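HAD hydrolase, family IA, variant 3 (PDB 6W04) is probably a magnesium-dependent hydrolase of the haloacid dehalogenase superfamily, with a helical cap set over a parallel-sheet core. Local coordinates at residues 16-19 with 20-24; 25-28 with 29-33; 74-77 with 78-82; 111-114 with 115-118. All coordinates share one frame; numbering follows the deposited sequence. Where two conformers were deposited one is given.

Contact 1 (16-19 with 20-24); sequences TPLH and AFCWK
Leu18 and Phe21 meet on the first turns of helix 16-31, where the methyl CD1 of Leu18 rests 4.1 Å from Phe21 CD2 and the two side chains cross at about a right angle. The same methyl lies 4.1 Å from Cys22 SG, so one leucine branch fills the notch between residues three and four places further on. It gets there because Leu18 CG stands anti to the backbone N (chi1 -176°), which sends the branch along the helix. Phe21 folds the other way, back toward the start of the helix: its ring lies over the carbonyl of Pro17, whose O sits 3.2 Å above the ring plane, offset toward the rim. Pro17 CB comes to 4.4 Å from Phe21 CZ and completes this shallow exposed patch. A step round the helix, the small CB of Ala20 rests 3.4 Å from Pro17 O, and Phe40 of helix 37-43 packs on it. Main-chain bonds from Ala20 to Thr16, Phe21 to Pro17, Cys22 to Leu18 and Trp23 to His19 set the helical spacing on which these side chains meet; the last is 2.9 Å from Trp23 N to His19 O. His19 carries the polar side: ND1 is hydrogen-bonded to Lys72, NE2 to Asp15, and the ring stacks on Tyr76. With both ring nitrogens engaged and its side chain beside that of the magnesium ligand Asn9, the ring is probably held in one rotation, and the chemistry passes from an apolar, partly exposed flank to a polar one facing the metal site.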
loop_
_atom_site.group_PDB
_atom_site.type_symbol
_atom_site.label_atom_id
_atom_site.label_comp_id
_atom_site.label_asym_id
_atom_site.label_seq_id
_atom_site.Cartn_x
_atom_site.Cartn_y
_atom_site.Cartn_z
ATOM N N THR A 16 -7.535 -5.852 -0.183
ATOM C CA THR A 16 -8.666 -4.974 0.102
ATOM C C THR A 16 -9.921 -5.738 0.534
ATOM O O THR A 16 -10.550 -5.316 1.524
ATOM C CB THR A 16 -8.939 -4.063 -1.100
ATOM O OG1 THR A 16 -7.778 -3.257 -1.325
ATOM C CG2 THR A 16 -10.165 -3.152 -0.804
ATOM N N PRO A 17 -10.330 -6.842 -0.114
ATOM C CA PRO A 17 -11.525 -7.548 0.380
ATOM C C PRO A 17 -11.394 -7.986 1.826
ATOM O O PRO A 17 -12.369 -7.897 2.593
ATOM C CB PRO A 17 -11.653 -8.739 -0.581
ATOM C CG PRO A 17 -11.055 -8.234 -1.878
ATOM C CD PRO A 17 -9.838 -7.433 -1.379
ATOM N N LEU A 18 -10.201 -8.427 2.234
ATOM C CA LEU A 18 -10.003 -8.809 3.625
ATOM C C LEU A 18 -10.152 -7.613 4.568
ATOM O O LEU A 18 -10.769 -7.732 5.636
ATOM C CB LEU A 18 -8.625 -9.460 3.788
ATOM C CG LEU A 18 -8.336 -9.984 5.181
ATOM C CD1 LEU A 18 -9.540 -10.790 5.723
ATOM C CD2 LEU A 18 -7.078 -10.886 5.137
ATOM N N HIS A 19 -9.589 -6.451 4.206
ATOM C CA HIS A 19 -9.826 -5.251 5.019
ATOM C C HIS A 19 -11.315 -4.948 5.125
ATOM O O HIS A 19 -11.806 -4.601 6.204
ATOM C CB HIS A 19 -9.063 -4.039 4.446
ATOM C CG HIS A 19 -7.585 -4.105 4.668
ATOM N ND1 HIS A 19 -7.016 -3.952 5.917
ATOM C CD2 HIS A 19 -6.562 -4.353 3.814
ATOM C CE1 HIS A 19 -5.702 -4.091 5.819
ATOM N NE2 HIS A 19 -5.402 -4.343 4.555
ATOM N N ALA A 20 -12.053 -5.079 4.013
ATOM C CA ALA A 20 -13.496 -4.847 4.043
ATOM C C ALA A 20 -14.198 -5.797 5.009
ATOM O O ALA A 20 -15.052 -5.366 5.792
ATOM C CB ALA A 20 -14.083 -4.999 2.637
ATOM N N PHE A 21 -13.839 -7.093 4.978
ATOM C CA PHE A 21 -14.423 -8.065 5.910
ATOM C C PHE A 21 -14.157 -7.682 7.349
ATOM O O PHE A 21 -15.033 -7.836 8.204
ATOM C CB PHE A 21 -13.844 -9.472 5.723
ATOM C CG PHE A 21 -14.052 -10.058 4.384
ATOM C CD1 PHE A 21 -15.029 -9.576 3.536
ATOM C CD2 PHE A 21 -13.251 -11.117 3.970
ATOM C CE1 PHE A 21 -15.215 -10.136 2.284
ATOM C CE2 PHE A 21 -13.428 -11.677 2.729
ATOM C CZ PHE A 21 -14.411 -11.189 1.884
ATOM N N CYS A 22 -12.914 -7.286 7.654
ATOM C CA CYS A 22 -12.564 -6.936 9.027
ATOM C C CYS A 22 -13.318 -5.703 9.495
ATOM O O CYS A 22 -13.782 -5.662 10.638
ATOM C CB CYS A 22 -11.065 -6.703 9.173
ATOM S SG CYS A 22 -10.150 -8.201 8.864
ATOM N N TRP A 23 -13.475 -4.696 8.632
ATOM C CA TRP A 23 -14.256 -3.543 9.083
ATOM C C TRP A 23 -15.732 -3.885 9.201
ATOM O O TRP A 23 -16.435 -3.305 10.039
ATOM C CB TRP A 23 -14.082 -2.331 8.144
ATOM C CG TRP A 23 -12.805 -1.601 8.428
ATOM C CD1 TRP A 23 -11.724 -1.470 7.598
ATOM C CD2 TRP A 23 -12.473 -0.917 9.639
ATOM N NE1 TRP A 23 -10.738 -0.724 8.222
ATOM C CE2 TRP A 23 -11.175 -0.384 9.481
ATOM C CE3 TRP A 23 -13.140 -0.730 10.865
ATOM C CZ2 TRP A 23 -10.533 0.332 10.492
ATOM C CZ3 TRP A 23 -12.503 -0.020 11.866
ATOM C CH2 TRP A 23 -11.210 0.499 11.682
ATOM N N LYS A 24 -16.239 -4.774 8.346
ATOM C CA LYS A 24 -17.638 -5.152 8.466
ATOM C C LYS A 24 -17.871 -5.926 9.748
ATOM O O LYS A 24 -18.866 -5.706 10.459
ATOM C CB LYS A 24 -18.082 -5.962 7.233
ATOM C CG LYS A 24 -18.263 -5.048 6.032
ATOM C CD LYS A 24 -18.560 -5.844 4.758
ATOM C CE LYS A 24 -18.649 -4.913 3.569
ATOM N NZ LYS A 24 -18.955 -5.644 2.323
#

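Contact 2 (25-28 with 29-33); sequences EMAK and RIRGT
Glu25 and Arg29 form an i to i+4 salt bridge on the last turns of helix 16-31, just beyond which Gly32 takes a positive phi. The two side chains meet at a slant, their carboxylate and guanidinium planes 76° apart. Glu25 OE1 approaches the edge of the guanidinium, close to its plane, and takes the NE hydrogen of Arg29 at 2.9 Å on its anti lone pair. Arg29 reaches it fully extended from CG to NE, whereas Glu25 bends at chi2 (70°). On the adjoining flank Met26, curled at its last two torsions, brings CE to 3.9 Å from Ile30 CD1; both residues also touch other helices, Met26 on helix 62-82 and Ile30 on helix 48-56. Arg31 N bonds to Ala27 O at 2.8 Å, while the bonds from Gly32 N to Ala27 O and Lys28 O are weak, as the helix unwinds. Arg31 NE reaches forward to Thr33 O, just past the helix, and NH2 forms a salt bridge with Glu39 of helix 37-43. Lys28 reaches over the helix end: with its chain bent at chi2, NZ donates to Gly32 O at 2.9 Å from above the carbonyl plane.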
loop_
_atom_site.group_PDB
_atom_site.type_symbol
_atom_site.label_atom_id
_atom_site.label_comp_id
_atom_site.label_asym_id
_atom_site.label_seq_id
_atom_site.Cartn_x
_atom_site.Cartn_y
_atom_site.Cartn_z
ATOM N N GLU A 25 -16.953 -6.829 10.066
ATOM C CA GLU A 25 -17.048 -7.566 11.321
ATOM C C GLU A 25 -16.957 -6.624 12.517
ATOM O O GLU A 25 -17.708 -6.779 13.487
ATOM C CB GLU A 25 -15.961 -8.659 11.364
ATOM C CG GLU A 25 -15.893 -9.442 12.684
ATOM C CD GLU A 25 -17.094 -10.374 12.939
ATOM O OE1 GLU A 25 -17.413 -10.604 14.130
ATOM O OE2 GLU A 25 -17.714 -10.888 11.970
ATOM N N MET A 26 -16.062 -5.628 12.462
ATOM C CA MET A 26 -15.946 -4.675 13.572
ATOM C C MET A 26 -17.216 -3.856 13.732
ATOM O O MET A 26 -17.674 -3.616 14.857
ATOM C CB MET A 26 -14.771 -3.707 13.361
ATOM C CG MET A 26 -13.391 -4.360 13.442
ATOM S SD MET A 26 -13.144 -5.210 15.019
ATOM C CE MET A 26 -13.129 -3.753 16.047
ATOM N N ALA A 27 -17.767 -3.373 12.622
ATOM C CA ALA A 27 -19.053 -2.692 12.681
ATOM C C ALA A 27 -20.110 -3.563 13.350
ATOM O O ALA A 27 -20.908 -3.078 14.165
ATOM C CB ALA A 27 -19.490 -2.283 11.275
ATOM N N LYS A 28 -20.157 -4.850 13.002
ATOM C CA LYS A 28 -21.174 -5.715 13.591
ATOM C C LYS A 28 -20.957 -5.852 15.092
ATOM O O LYS A 28 -21.914 -5.816 15.872
ATOM C CB LYS A 28 -21.155 -7.084 12.900
ATOM C CG LYS A 28 -22.141 -8.164 13.465
ATOM C CD LYS A 28 -23.598 -7.886 13.070
ATOM C CE LYS A 28 -24.572 -8.906 13.653
ATOM N NZ LYS A 28 -26.000 -8.503 13.435
ATOM N N ARG A 29 -19.699 -5.999 15.512
ATOM C CA ARG A 29 -19.397 -6.171 16.927
ATOM C C ARG A 29 -19.762 -4.926 17.719
ATOM O O ARG A 29 -20.313 -5.030 18.820
ATOM C CB ARG A 29 -17.911 -6.490 17.114
ATOM C CG ARG A 29 -17.515 -7.846 16.536
ATOM C CD ARG A 29 -16.037 -8.172 16.761
ATOM N NE ARG A 29 -15.691 -9.434 16.102
ATOM C CZ ARG A 29 -14.488 -9.998 16.134
ATOM N NH1 ARG A 29 -13.506 -9.405 16.798
ATOM N NH2 ARG A 29 -14.273 -11.160 15.507
ATOM N N ILE A 30 -19.491 -3.754 17.153
ATOM C CA ILE A 30 -19.601 -2.492 17.881
ATOM C C ILE A 30 -21.009 -1.938 17.816
ATOM O O ILE A 30 -21.620 -1.614 18.841
ATOM C CB ILE A 30 -18.582 -1.465 17.338
ATOM C CG1 ILE A 30 -17.156 -1.887 17.695
ATOM C CG2 ILE A 30 -18.914 -0.048 17.920
ATOM C CD1 ILE A 30 -16.076 -1.279 16.803
ATOM N N ARG A 31 -21.548 -1.794 16.613
ATOM C CA ARG A 31 -22.862 -1.187 16.479
ATOM C C ARG A 31 -23.977 -2.204 16.296
ATOM O O ARG A 31 -25.155 -1.834 16.398
ATOM C CB ARG A 31 -22.853 -0.169 15.319
ATOM C CG ARG A 31 -22.972 -0.776 13.918
ATOM C CD ARG A 31 -22.846 0.296 12.832
ATOM N NE ARG A 31 -23.115 -0.279 11.526
ATOM C CZ ARG A 31 -23.157 0.377 10.367
ATOM N NH1 ARG A 31 -22.912 1.679 10.299
ATOM N NH2 ARG A 31 -23.455 -0.288 9.256
ATOM N N GLY A 32 -23.650 -3.482 16.081
ATOM C CA GLY A 32 -24.671 -4.499 15.950
ATOM C C GLY A 32 -25.057 -4.842 14.524
ATOM O O GLY A 32 -25.867 -5.753 14.326
ATOM N N THR A 33 -24.541 -4.116 13.529
ATOM C CA THR A 33 -24.810 -4.415 12.130
ATOM C C THR A 33 -23.528 -4.174 11.350
ATOM O O THR A 33 -22.800 -3.210 11.634
ATOM C CB THR A 33 -25.936 -3.559 11.531
ATOM O OG1 THR A 33 -25.556 -2.186 11.575
ATOM C CG2 THR A 33 -27.234 -3.751 12.295
#

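Contact 3 (74-77 with 78-82)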
loop_
_atom_site.group_PDB
_atom_site.type_symbol
_atom_site.label_atom_id
_atom_site.label_comp_id
_atom_site.label_asym_id
_atom_site.label_seq_id
_atom_site.Cartn_x
_atom_site.Cartn_y
_atom_site.Cartn_z
ATOM N N ASN A 74 -5.690 -6.360 14.687
ATOM C CA ASN A 74 -5.503 -7.709 15.198
ATOM C C ASN A 74 -6.367 -8.716 14.435
ATOM O O ASN A 74 -5.905 -9.820 14.108
ATOM C CB ASN A 74 -5.814 -7.739 16.693
ATOM C CG ASN A 74 -5.818 -9.132 17.247
ATOM O OD1 ASN A 74 -6.806 -9.577 17.824
ATOM N ND2 ASN A 74 -4.716 -9.845 17.054
ATOM N N LEU A 75 -7.622 -8.364 14.153
ATOM C CA LEU A 75 -8.470 -9.256 13.355
ATOM C C LEU A 75 -7.881 -9.444 11.956
ATOM O O LEU A 75 -7.759 -10.570 11.461
ATOM C CB LEU A 75 -9.900 -8.717 13.292
ATOM C CG LEU A 75 -10.955 -9.428 12.408
ATOM C CD1 LEU A 75 -11.046 -10.931 12.685
ATOM C CD2 LEU A 75 -12.366 -8.788 12.592
ATOM N N TYR A 76 -7.467 -8.349 11.319
ATOM C CA TYR A 76 -6.882 -8.426 9.984
ATOM C C TYR A 76 -5.640 -9.317 9.950
ATOM O O TYR A 76 -5.511 -10.185 9.072
ATOM C CB TYR A 76 -6.556 -7.014 9.492
ATOM C CG TYR A 76 -5.609 -6.980 8.324
ATOM C CD1 TYR A 76 -6.069 -7.235 7.031
ATOM C CD2 TYR A 76 -4.253 -6.699 8.503
ATOM C CE1 TYR A 76 -5.186 -7.224 5.939
ATOM C CE2 TYR A 76 -3.364 -6.658 7.409
ATOM C CZ TYR A 76 -3.867 -6.932 6.124
ATOM O OH TYR A 76 -3.029 -6.911 5.029
ATOM N N ARG A 77 -4.706 -9.113 10.890
ATOM C CA ARG A 77 -3.470 -9.897 10.909
ATOM C C ARG A 77 -3.752 -11.375 11.050
ATOM O O ARG A 77 -3.083 -12.203 10.426
ATOM C CB ARG A 77 -2.572 -9.483 12.074
ATOM C CG ARG A 77 -1.914 -8.193 11.905
ATOM C CD ARG A 77 -1.265 -7.804 13.208
ATOM N NE ARG A 77 -1.392 -6.373 13.374
ATOM C CZ ARG A 77 -1.583 -5.775 14.538
ATOM N NH1 ARG A 77 -1.693 -4.462 14.571
ATOM N NH2 ARG A 77 -1.658 -6.490 15.658
ATOM N N THR A 78 -4.704 -11.721 11.913
ATOM C CA THR A 78 -5.047 -13.114 12.148
ATOM C C THR A 78 -5.628 -13.743 10.888
ATOM O O THR A 78 -5.239 -14.850 10.492
ATOM C CB THR A 78 -6.028 -13.180 13.315
ATOM O OG1 THR A 78 -5.377 -12.671 14.479
ATOM C CG2 THR A 78 -6.462 -14.602 13.570
ATOM N N MET A 79 -6.549 -13.032 10.235
ATOM C CA MET A 79 -7.144 -13.523 8.991
ATOM C C MET A 79 -6.111 -13.626 7.869
ATOM O O MET A 79 -6.072 -14.627 7.140
ATOM C CB MET A 79 -8.298 -12.608 8.576
ATOM C CG MET A 79 -9.444 -12.567 9.612
ATOM S SD MET A 79 -10.410 -14.126 9.726
ATOM C CE MET A 79 -10.827 -14.369 7.990
ATOM N N LEU A 80 -5.284 -12.588 7.702
ATOM C CA LEU A 80 -4.250 -12.595 6.680
ATOM C C LEU A 80 -3.309 -13.788 6.846
ATOM O O LEU A 80 -3.004 -14.488 5.871
ATOM C CB LEU A 80 -3.455 -11.282 6.697
ATOM C CG LEU A 80 -2.365 -11.275 5.609
ATOM C CD1 LEU A 80 -3.085 -11.239 4.225
ATOM C CD2 LEU A 80 -1.457 -10.083 5.739
ATOM N N MET A 81 -2.852 -14.045 8.081
ATOM C CA MET A 81 -1.940 -15.161 8.319
ATOM C C MET A 81 -2.554 -16.490 7.906
ATOM O O MET A 81 -1.866 -17.350 7.346
ATOM C CB MET A 81 -1.530 -15.209 9.792
ATOM C CG MET A 81 -0.220 -14.529 10.084
ATOM S SD MET A 81 1.149 -15.398 9.304
ATOM C CE MET A 81 2.518 -14.616 10.142
ATOM N N LYS A 82 -3.836 -16.702 8.194
ATOM C CA LYS A 82 -4.376 -18.003 7.809
ATOM C C LYS A 82 -4.934 -18.018 6.390
ATOM O O LYS A 82 -5.190 -19.108 5.868
ATOM C CB LYS A 82 -5.444 -18.490 8.797
ATOM C CG LYS A 82 -6.652 -17.611 8.991
ATOM C CD LYS A 82 -7.489 -18.185 10.148
ATOM C CE LYS A 82 -8.540 -17.196 10.621
ATOM N NZ LYS A 82 -9.466 -17.781 11.621
#
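Thr78, Arg77 and Tyr76 bury the most surface in this stretch near the C-terminal end of helix 62-82, a cap-domain helix in which i to i+4 pairs run side by side. Thr78 turns its hydroxyl back on the preceding turn: with OG1 beside its own backbone N (chi1 -62°), OG1 donates to Asn74 O at 2.9 Å. Thr78 N bonds to the same oxygen at 3.1 Å, and the two donors arrive from opposite faces of the carbonyl plane, so a single acceptor holds both the main chain and the hydroxyl. Tyr76 points the same way as Leu80. Leu80 CB lies over one face of the phenol ring, while the methyl CD2 reaches its far end, 3.6 Å from Tyr76 OH. That hydroxyl is hydrogen-bonded to Asp15, and the side chain of Tyr76 lies about 3 Å from that of Asn9, a magnesium ligand. Arg77 is held mainly by partners beyond this helix turn: in one of its two conformers, NE bonds to Asn115 of helix 113-123 and NH1 forms a salt bridge with Glu70. Its main-chain O accepts from Met81 N at 3.0 Å. On the flank toward helix 16-31, Leu75 and Met79 run alongside each other. Met79 bends at chi2 and chi3, and its CG lies 3.8 Å from Leu75 CD1.

Contact 4 (111-114 with 115-118); sequences SDWG and NVQV
Asp112 caps the start of helix 113-123: its OD1 accepts the hydrogen of Asn115 N at 3.0 Å in a nearly straight bond, met almost along the C-O axis of the carboxylate. At chi1 66° the carboxylate is tucked over the main chain of its own residue and reaches the first turn. Asp112 O adds a weak bond from Asn115 N and a better one from Val116 N at 3.2 Å, lying in the carbonyl plane. Further along, Trp113 NE1 donates to Gln117 OE1 at 2.9 Å, though bent to 138°, with the ring and amide planes 74° apart. The same glutamine covers part of the indole, since its CB stands 3.7 Å above one face, offset toward the rim; chain and amide together thus hold the exposed ring along the helix. Its six-membered part also meets Val116, with Trp113 CZ3 at 3.9 Å from Val116 CG1. On the buried side Ser111 CB packs on Asn115 CB at 3.8 Å. The polar ends of these two are taken up by other parts of the chain: Ser111 OG by the magnesium ligand Asn9, and Asn115 ND2 by Glu73 of helix 62-82, its OD1 going to Arg77. The capped turn is the junction of strand 105-112 and helix 113-123 in a beta-alpha-beta unit. Ser111 also pairs by backbone bonds with Asn137 of strand 135-137, Trp113 meets the ring of Phe136 on that strand, and Val118 packs on Arg77 and Met81 of helix 62-82.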
loop_
_atom_site.group_PDB
_atom_site.type_symbol
_atom_site.label_atom_id
_atom_site.label_comp_id
_atom_site.label_asym_id
_atom_site.label_seq_id
_atom_site.Cartn_x
_atom_site.Cartn_y
_atom_site.Cartn_z
ATOM N N SER A 111 1.074 0.755 6.672
ATOM C CA SER A 111 0.801 -0.151 7.781
ATOM C C SER A 111 1.718 0.148 8.960
ATOM O O SER A 111 2.869 0.553 8.781
ATOM C CB SER A 111 0.997 -1.610 7.336
ATOM O OG SER A 111 -0.005 -2.007 6.395
ATOM N N ASP A 112 1.200 -0.056 10.174
ATOM C CA ASP A 112 2.022 -0.003 11.379
ATOM C C ASP A 112 2.914 -1.241 11.474
ATOM O O ASP A 112 2.790 -2.189 10.702
ATOM C CB ASP A 112 1.150 0.120 12.635
ATOM C CG ASP A 112 0.273 -1.118 12.920
ATOM O OD1 ASP A 112 0.316 -2.169 12.227
ATOM O OD2 ASP A 112 -0.504 -1.021 13.894
ATOM N N TRP A 113 3.817 -1.241 12.461
ATOM C CA TRP A 113 4.747 -2.367 12.589
ATOM C C TRP A 113 4.013 -3.690 12.823
ATOM O O TRP A 113 4.430 -4.739 12.308
ATOM C CB TRP A 113 5.738 -2.131 13.731
ATOM C CG TRP A 113 6.495 -3.395 13.980
ATOM C CD1 TRP A 113 6.309 -4.290 15.004
ATOM C CD2 TRP A 113 7.518 -3.951 13.136
ATOM N NE1 TRP A 113 7.184 -5.350 14.864
ATOM C CE2 TRP A 113 7.939 -5.160 13.730
ATOM C CE3 TRP A 113 8.135 -3.526 11.952
ATOM C CZ2 TRP A 113 8.920 -5.968 13.155
ATOM C CZ3 TRP A 113 9.131 -4.328 11.382
ATOM C CH2 TRP A 113 9.504 -5.541 11.989
ATOM N N GLY A 114 2.949 -3.676 13.633
ATOM C CA GLY A 114 2.185 -4.903 13.855
ATOM C C GLY A 114 1.877 -5.651 12.569
ATOM O O GLY A 114 2.110 -6.864 12.457
ATOM N N ASN A 115 1.352 -4.936 11.573
ATOM C CA ASN A 115 1.001 -5.579 10.304
ATOM C C ASN A 115 2.253 -5.970 9.525
ATOM O O ASN A 115 2.310 -7.059 8.927
ATOM C CB ASN A 115 0.103 -4.645 9.469
ATOM C CG ASN A 115 -1.322 -4.608 9.964
ATOM O OD1 ASN A 115 -1.679 -5.296 10.923
ATOM N ND2 ASN A 115 -2.159 -3.790 9.313
ATOM N N VAL A 116 3.283 -5.112 9.548
ATOM C CA VAL A 116 4.503 -5.381 8.788
ATOM C C VAL A 116 5.168 -6.655 9.293
ATOM O O VAL A 116 5.703 -7.451 8.513
ATOM C CB VAL A 116 5.463 -4.176 8.868
ATOM C CG1 VAL A 116 6.822 -4.549 8.294
ATOM C CG2 VAL A 116 4.891 -2.950 8.128
ATOM N N GLN A 117 5.147 -6.865 10.612
ATOM C CA GLN A 117 5.663 -8.104 11.183
ATOM C C GLN A 117 4.983 -9.314 10.555
ATOM O O GLN A 117 5.639 -10.309 10.224
ATOM C CB GLN A 117 5.464 -8.081 12.704
ATOM C CG GLN A 117 6.098 -9.229 13.466
ATOM C CD GLN A 117 6.083 -9.026 14.985
ATOM O OE1 GLN A 117 6.756 -8.144 15.526
ATOM N NE2 GLN A 117 5.345 -9.868 15.673
ATOM N N VAL A 118 3.669 -9.240 10.362
ATOM C CA VAL A 118 2.956 -10.348 9.732
ATOM C C VAL A 118 3.364 -10.479 8.267
ATOM O O VAL A 118 3.607 -11.594 7.777
ATOM C CB VAL A 118 1.433 -10.152 9.909
ATOM C CG1 VAL A 118 0.639 -11.072 8.987
ATOM C CG2 VAL A 118 1.066 -10.446 11.355
#

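Overall arrangement
Contacts 1 and 2 follow each other on helix 16-31, contact 3 lies on helix 62-82 beside it, and contact 4 sits where strand 105-112 gives way to helix 113-123. All four are partly buried: half the touching residues are buried in contacts 1 and 4, few in 2 and 3. Contact 2, about 25 Å from the chain centre, is the most peripheral and relies on one salt bridge and a lysine bonded to a backbone oxygen near the helix end. Contact 4, about 12 Å away, is the innermost and depends on capping. Contacts 1 and 3 pack helix against helix, while contact 3 reaches contact 4 by a polar side-chain link. Contacts 1, 3 and 4 each bring a side chain beside Asn9; contact 2 lies away from the metal site.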